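Local structure of pyroglutamyl-peptidase I (Fervidobacterium islandicum, 6LTQ) at residues 14-25 and 46-57. The protein probably removes N-terminal pyroglutamyl residues from peptides by hydrolysis, as a pyroglutamyl-peptidase I of a thermophilic, keratin-degrading bacterium. Numbering follows the deposited sequence.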
loop_
_atom_site.group_PDB
_atom_site.type_symbol
_atom_site.label_atom_id
_atom_site.label_comp_id
_atom_site.label_asym_id
_atom_site.label_seq_id
_atom_site.Cartn_x
_atom_site.Cartn_y
_atom_site.Cartn_z
ATOM N N LYS D 14 3.064 13.994 -41.760
ATOM C CA LYS D 14 3.589 14.244 -40.428
ATOM C C LYS D 14 2.435 14.280 -39.429
ATOM O O LYS D 14 1.450 14.992 -39.638
ATOM C CB LYS D 14 4.349 15.571 -40.435
ATOM C CG LYS D 14 5.173 15.864 -39.211
ATOM C CD LYS D 14 5.768 17.263 -39.275
ATOM C CE LYS D 14 7.218 17.233 -39.713
ATOM N NZ LYS D 14 7.947 18.424 -39.181
ATOM N N LEU D 15 2.559 13.531 -38.335
ATOM C CA LEU D 15 1.493 13.505 -37.339
ATOM C C LEU D 15 1.463 14.791 -36.526
ATOM O O LEU D 15 2.491 15.230 -36.005
ATOM C CB LEU D 15 1.659 12.296 -36.417
ATOM C CG LEU D 15 1.415 10.953 -37.110
ATOM C CD1 LEU D 15 1.971 9.794 -36.294
ATOM C CD2 LEU D 15 -0.069 10.760 -37.407
ATOM N N SER D 16 0.281 15.395 -36.416
ATOM C CA SER D 16 0.075 16.545 -35.547
ATOM C C SER D 16 -0.345 16.031 -34.171
ATOM O O SER D 16 -1.369 15.346 -34.043
ATOM C CB SER D 16 -0.972 17.502 -36.112
ATOM O OG SER D 16 -2.215 16.847 -36.298
ATOM N N VAL D 17 0.441 16.361 -33.151
ATOM C CA VAL D 17 0.269 15.825 -31.803
ATOM C C VAL D 17 -0.043 16.966 -30.855
ATOM O O VAL D 17 0.708 17.946 -30.792
ATOM C CB VAL D 17 1.533 15.072 -31.359
ATOM C CG1 VAL D 17 1.427 14.655 -29.904
ATOM C CG2 VAL D 17 1.758 13.884 -32.273
ATOM N N LEU D 18 -1.135 16.824 -30.084
ATOM C CA LEU D 18 -1.482 17.769 -29.031
ATOM C C LEU D 18 -1.044 17.164 -27.703
ATOM O O LEU D 18 -1.523 16.090 -27.322
ATOM C CB LEU D 18 -2.976 18.070 -29.024
ATOM C CG LEU D 18 -3.439 18.916 -27.847
ATOM C CD1 LEU D 18 -2.695 20.259 -27.810
ATOM C CD2 LEU D 18 -4.959 19.128 -27.861
ATOM N N LEU D 19 -0.086 17.816 -27.045
ATOM C CA LEU D 19 0.414 17.427 -25.730
ATOM C C LEU D 19 -0.124 18.401 -24.697
ATOM O O LEU D 19 0.158 19.604 -24.767
ATOM C CB LEU D 19 1.943 17.416 -25.712
ATOM C CG LEU D 19 2.609 16.983 -24.410
ATOM C CD1 LEU D 19 2.415 15.455 -24.215
ATOM C CD2 LEU D 19 4.085 17.351 -24.451
ATOM N N THR D 20 -0.908 17.898 -23.747
ATOM C CA THR D 20 -1.517 18.769 -22.754
ATOM C C THR D 20 -1.044 18.416 -21.351
ATOM O O THR D 20 -0.667 17.273 -21.065
ATOM C CB THR D 20 -3.055 18.710 -22.817
ATOM O OG1 THR D 20 -3.504 17.442 -22.330
ATOM C CG2 THR D 20 -3.541 18.885 -24.253
ATOM N N GLY D 21 -1.083 19.419 -20.472
ATOM C CA GLY D 21 -0.844 19.239 -19.067
ATOM C C GLY D 21 -1.907 20.038 -18.306
ATOM O O GLY D 21 -2.749 20.687 -18.925
ATOM N N PHE D 22 -1.822 19.971 -16.992
ATOM C CA PHE D 22 -2.757 20.686 -16.130
ATOM C C PHE D 22 -2.013 21.620 -15.188
ATOM O O PHE D 22 -0.861 21.375 -14.807
ATOM C CB PHE D 22 -3.603 19.721 -15.320
ATOM C CG PHE D 22 -4.674 19.045 -16.131
ATOM C CD1 PHE D 22 -5.851 19.710 -16.439
ATOM C CD2 PHE D 22 -4.495 17.752 -16.603
ATOM C CE1 PHE D 22 -6.836 19.097 -17.186
ATOM C CE2 PHE D 22 -5.488 17.126 -17.351
ATOM C CZ PHE D 22 -6.657 17.794 -17.641
ATOM N N GLU D 23 -2.701 22.695 -14.814
ATOM C CA GLU D 23 -2.208 23.626 -13.818
ATOM C C GLU D 23 -2.144 22.958 -12.442
ATOM O O GLU D 23 -2.734 21.894 -12.228
ATOM C CB GLU D 23 -3.116 24.859 -13.792
ATOM C CG GLU D 23 -3.225 25.486 -15.174
ATOM C CD GLU D 23 -4.140 26.709 -15.248
ATOM O OE1 GLU D 23 -4.926 26.955 -14.306
ATOM O OE2 GLU D 23 -4.060 27.426 -16.270
ATOM N N PRO D 24 -1.402 23.544 -11.502
ATOM C CA PRO D 24 -1.390 23.004 -10.138
ATOM C C PRO D 24 -2.771 23.077 -9.506
ATOM O O PRO D 24 -3.592 23.935 -9.849
ATOM C CB PRO D 24 -0.393 23.909 -9.399
ATOM C CG PRO D 24 0.431 24.559 -10.503
ATOM C CD PRO D 24 -0.498 24.704 -11.654
ATOM N N PHE D 25 -3.018 22.163 -8.571
ATOM C CA PHE D 25 -4.304 22.072 -7.894
ATOM C C PHE D 25 -4.117 21.367 -6.558
ATOM O O PHE D 25 -3.057 20.806 -6.265
ATOM C CB PHE D 25 -5.340 21.339 -8.753
ATOM C CG PHE D 25 -5.086 19.862 -8.866
ATOM C CD1 PHE D 25 -4.129 19.388 -9.751
ATOM C CD2 PHE D 25 -5.783 18.956 -8.075
ATOM C CE1 PHE D 25 -3.874 18.021 -9.855
ATOM C CE2 PHE D 25 -5.539 17.593 -8.174
ATOM C CZ PHE D 25 -4.581 17.126 -9.069
ATOM N N PRO D 46 11.495 15.008 -35.473
ATOM C CA PRO D 46 11.562 14.931 -36.943
ATOM C C PRO D 46 10.269 14.499 -37.617
ATOM O O PRO D 46 10.080 14.806 -38.800
ATOM C CB PRO D 46 12.664 13.886 -37.193
ATOM C CG PRO D 46 13.289 13.613 -35.849
ATOM C CD PRO D 46 12.234 13.906 -34.839
ATOM N N HIS D 47 9.384 13.792 -36.924
ATOM C CA HIS D 47 8.225 13.184 -37.561
ATOM C C HIS D 47 6.879 13.736 -37.111
ATOM O O HIS D 47 5.843 13.203 -37.530
ATOM C CB HIS D 47 8.231 11.670 -37.333
ATOM C CG HIS D 47 8.063 11.279 -35.898
ATOM N ND1 HIS D 47 8.808 11.832 -34.878
ATOM C CD2 HIS D 47 7.200 10.420 -35.309
ATOM C CE1 HIS D 47 8.435 11.303 -33.726
ATOM N NE2 HIS D 47 7.459 10.444 -33.960
ATOM N N ILE D 48 6.839 14.757 -36.261
ATOM C CA ILE D 48 5.566 15.235 -35.740
ATOM C C ILE D 48 5.558 16.752 -35.657
ATOM O O ILE D 48 6.605 17.398 -35.519
ATOM C CB ILE D 48 5.232 14.635 -34.346
ATOM C CG1 ILE D 48 6.231 15.115 -33.292
ATOM C CG2 ILE D 48 5.168 13.099 -34.394
ATOM C CD1 ILE D 48 5.965 14.558 -31.890
ATOM N N SER D 49 4.360 17.318 -35.731
ATOM C CA SER D 49 4.126 18.728 -35.452
ATOM C C SER D 49 3.521 18.813 -34.058
ATOM O O SER D 49 2.341 18.495 -33.862
ATOM C CB SER D 49 3.216 19.359 -36.504
ATOM O OG SER D 49 3.471 18.815 -37.792
ATOM N N LEU D 50 4.322 19.242 -33.092
ATOM C CA LEU D 50 3.935 19.179 -31.694
ATOM C C LEU D 50 3.228 20.460 -31.279
ATOM O O LEU D 50 3.819 21.542 -31.325
ATOM C CB LEU D 50 5.157 18.955 -30.810
ATOM C CG LEU D 50 4.839 18.797 -29.323
ATOM C CD1 LEU D 50 3.950 17.596 -29.101
ATOM C CD2 LEU D 50 6.128 18.656 -28.540
ATOM N N HIS D 51 1.971 20.331 -30.873
ATOM C CA HIS D 51 1.229 21.375 -30.180
ATOM C C HIS D 51 1.247 21.118 -28.681
ATOM O O HIS D 51 1.218 19.969 -28.231
ATOM C CB HIS D 51 -0.227 21.421 -30.641
ATOM C CG HIS D 51 -0.400 21.602 -32.115
ATOM N ND1 HIS D 51 -1.036 22.701 -32.657
ATOM C CD2 HIS D 51 -0.038 20.820 -33.161
ATOM C CE1 HIS D 51 -1.060 22.583 -33.973
ATOM N NE2 HIS D 51 -0.461 21.454 -34.303
ATOM N N THR D 52 1.278 22.190 -27.903
ATOM C CA THR D 52 1.200 22.067 -26.456
ATOM C C THR D 52 0.084 22.948 -25.917
ATOM O O THR D 52 -0.288 23.953 -26.533
ATOM C CB THR D 52 2.521 22.428 -25.766
ATOM O OG1 THR D 52 2.871 23.788 -26.056
ATOM C CG2 THR D 52 3.635 21.477 -26.228
ATOM N N LEU D 53 -0.460 22.554 -24.767
ATOM C CA LEU D 53 -1.555 23.299 -24.165
ATOM C C LEU D 53 -1.655 22.933 -22.694
ATOM O O LEU D 53 -1.672 21.747 -22.358
ATOM C CB LEU D 53 -2.867 22.998 -24.899
ATOM C CG LEU D 53 -4.104 23.604 -24.245
ATOM C CD1 LEU D 53 -4.043 25.122 -24.378
ATOM C CD2 LEU D 53 -5.342 23.092 -24.962
ATOM N N ILE D 54 -1.718 23.940 -21.829
ATOM C CA ILE D 54 -1.956 23.742 -20.405
ATOM C C ILE D 54 -3.430 24.004 -20.126
ATOM O O ILE D 54 -3.970 25.052 -20.512
ATOM C CB ILE D 54 -1.060 24.652 -19.552
ATOM C CG1 ILE D 54 0.411 24.423 -19.894
ATOM C CG2 ILE D 54 -1.313 24.410 -18.072
ATOM C CD1 ILE D 54 0.866 23.008 -19.676
ATOM N N LEU D 55 -4.085 23.052 -19.476
ATOM C CA LEU D 55 -5.510 23.149 -19.196
ATOM C C LEU D 55 -5.763 23.527 -17.751
ATOM O O LEU D 55 -4.994 23.155 -16.853
ATOM C CB LEU D 55 -6.199 21.809 -19.493
ATOM C CG LEU D 55 -6.039 21.334 -20.927
ATOM C CD1 LEU D 55 -6.506 19.880 -21.044
ATOM C CD2 LEU D 55 -6.825 22.225 -21.897
ATOM N N PRO D 56 -6.847 24.248 -17.489
ATOM C CA PRO D 56 -7.221 24.520 -16.106
ATOM C C PRO D 56 -7.831 23.283 -15.466
ATOM O O PRO D 56 -8.520 22.491 -16.110
ATOM C CB PRO D 56 -8.271 25.629 -16.238
ATOM C CG PRO D 56 -8.893 25.359 -17.568
ATOM C CD PRO D 56 -7.799 24.842 -18.453
ATOM N N VAL D 57 -7.611 23.159 -14.170
ATOM C CA VAL D 57 -8.250 22.098 -13.408
ATOM C C VAL D 57 -9.629 22.615 -13.016
ATOM O O VAL D 57 -9.851 23.082 -11.891
ATOM C CB VAL D 57 -7.396 21.686 -12.202
ATOM C CG1 VAL D 57 -8.083 20.552 -11.428
ATOM C CG2 VAL D 57 -5.990 21.265 -12.689
HETATM O O HOH W 1 5.931 20.963 -38.410
HETATM O O HOH W 2 -6.850 25.651 -12.877
#
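With CG of Phe-22 anti to its carbonyl carbon (chi1 -75°) and CG of Leu-55 set likewise (chi1 -59°), the phenyl ring and the leucine branch meet on one face of two paired strands. Ring atom CE1 of Phe-22 lies 3.6 Å from CB of Leu-55, CZ lies close to CD1 of Leu-55, and the carbonyl oxygen of Pro-56 comes in at the ring edge, near its plane. Val-57 closes the end of this cluster, its CG2 touching CB of Phe-22 and its CG1 packing 3.9 Å from CB of Phe-25. Were Phe-22 reduced to alanine, CB and CD1 of Leu-55 would probably lose the ring they pack against and a gap would open there, although the CB contact with Val-57 would remain.

The same face continues with Leu-18, whose CD1 bridges CB of His-51 and CB of Leu-53 and whose side chain also reaches Leu-66 of helix 59-72. On the other face, CD1 of Leu-50 touches both CG1 of Val-17 and CB of Leu-19, while CD1 of Ile-54 lies near the backbone of Gly-21, its CG2 packs against CG of Glu-23, and the side chain touches helix 32-40 through Met-34 and Val-37. Between these two layers runs a parallel ladder: Val-17 O accepts the amide N of His-51 at 2.7 Å, Leu-19 N returns to His-51 O, and the alternation continues to Glu-23 N on Leu-55 O. Beyond it, one water takes the amide of Val-57 and donates to OE1 of Glu-23 at 2.7 Å.

Strand 15-22, helix 32-40 and strand 48-55 thus form a classic beta-alpha-beta crossover, here within the alpha/beta fold of the pyroglutamyl peptidase family.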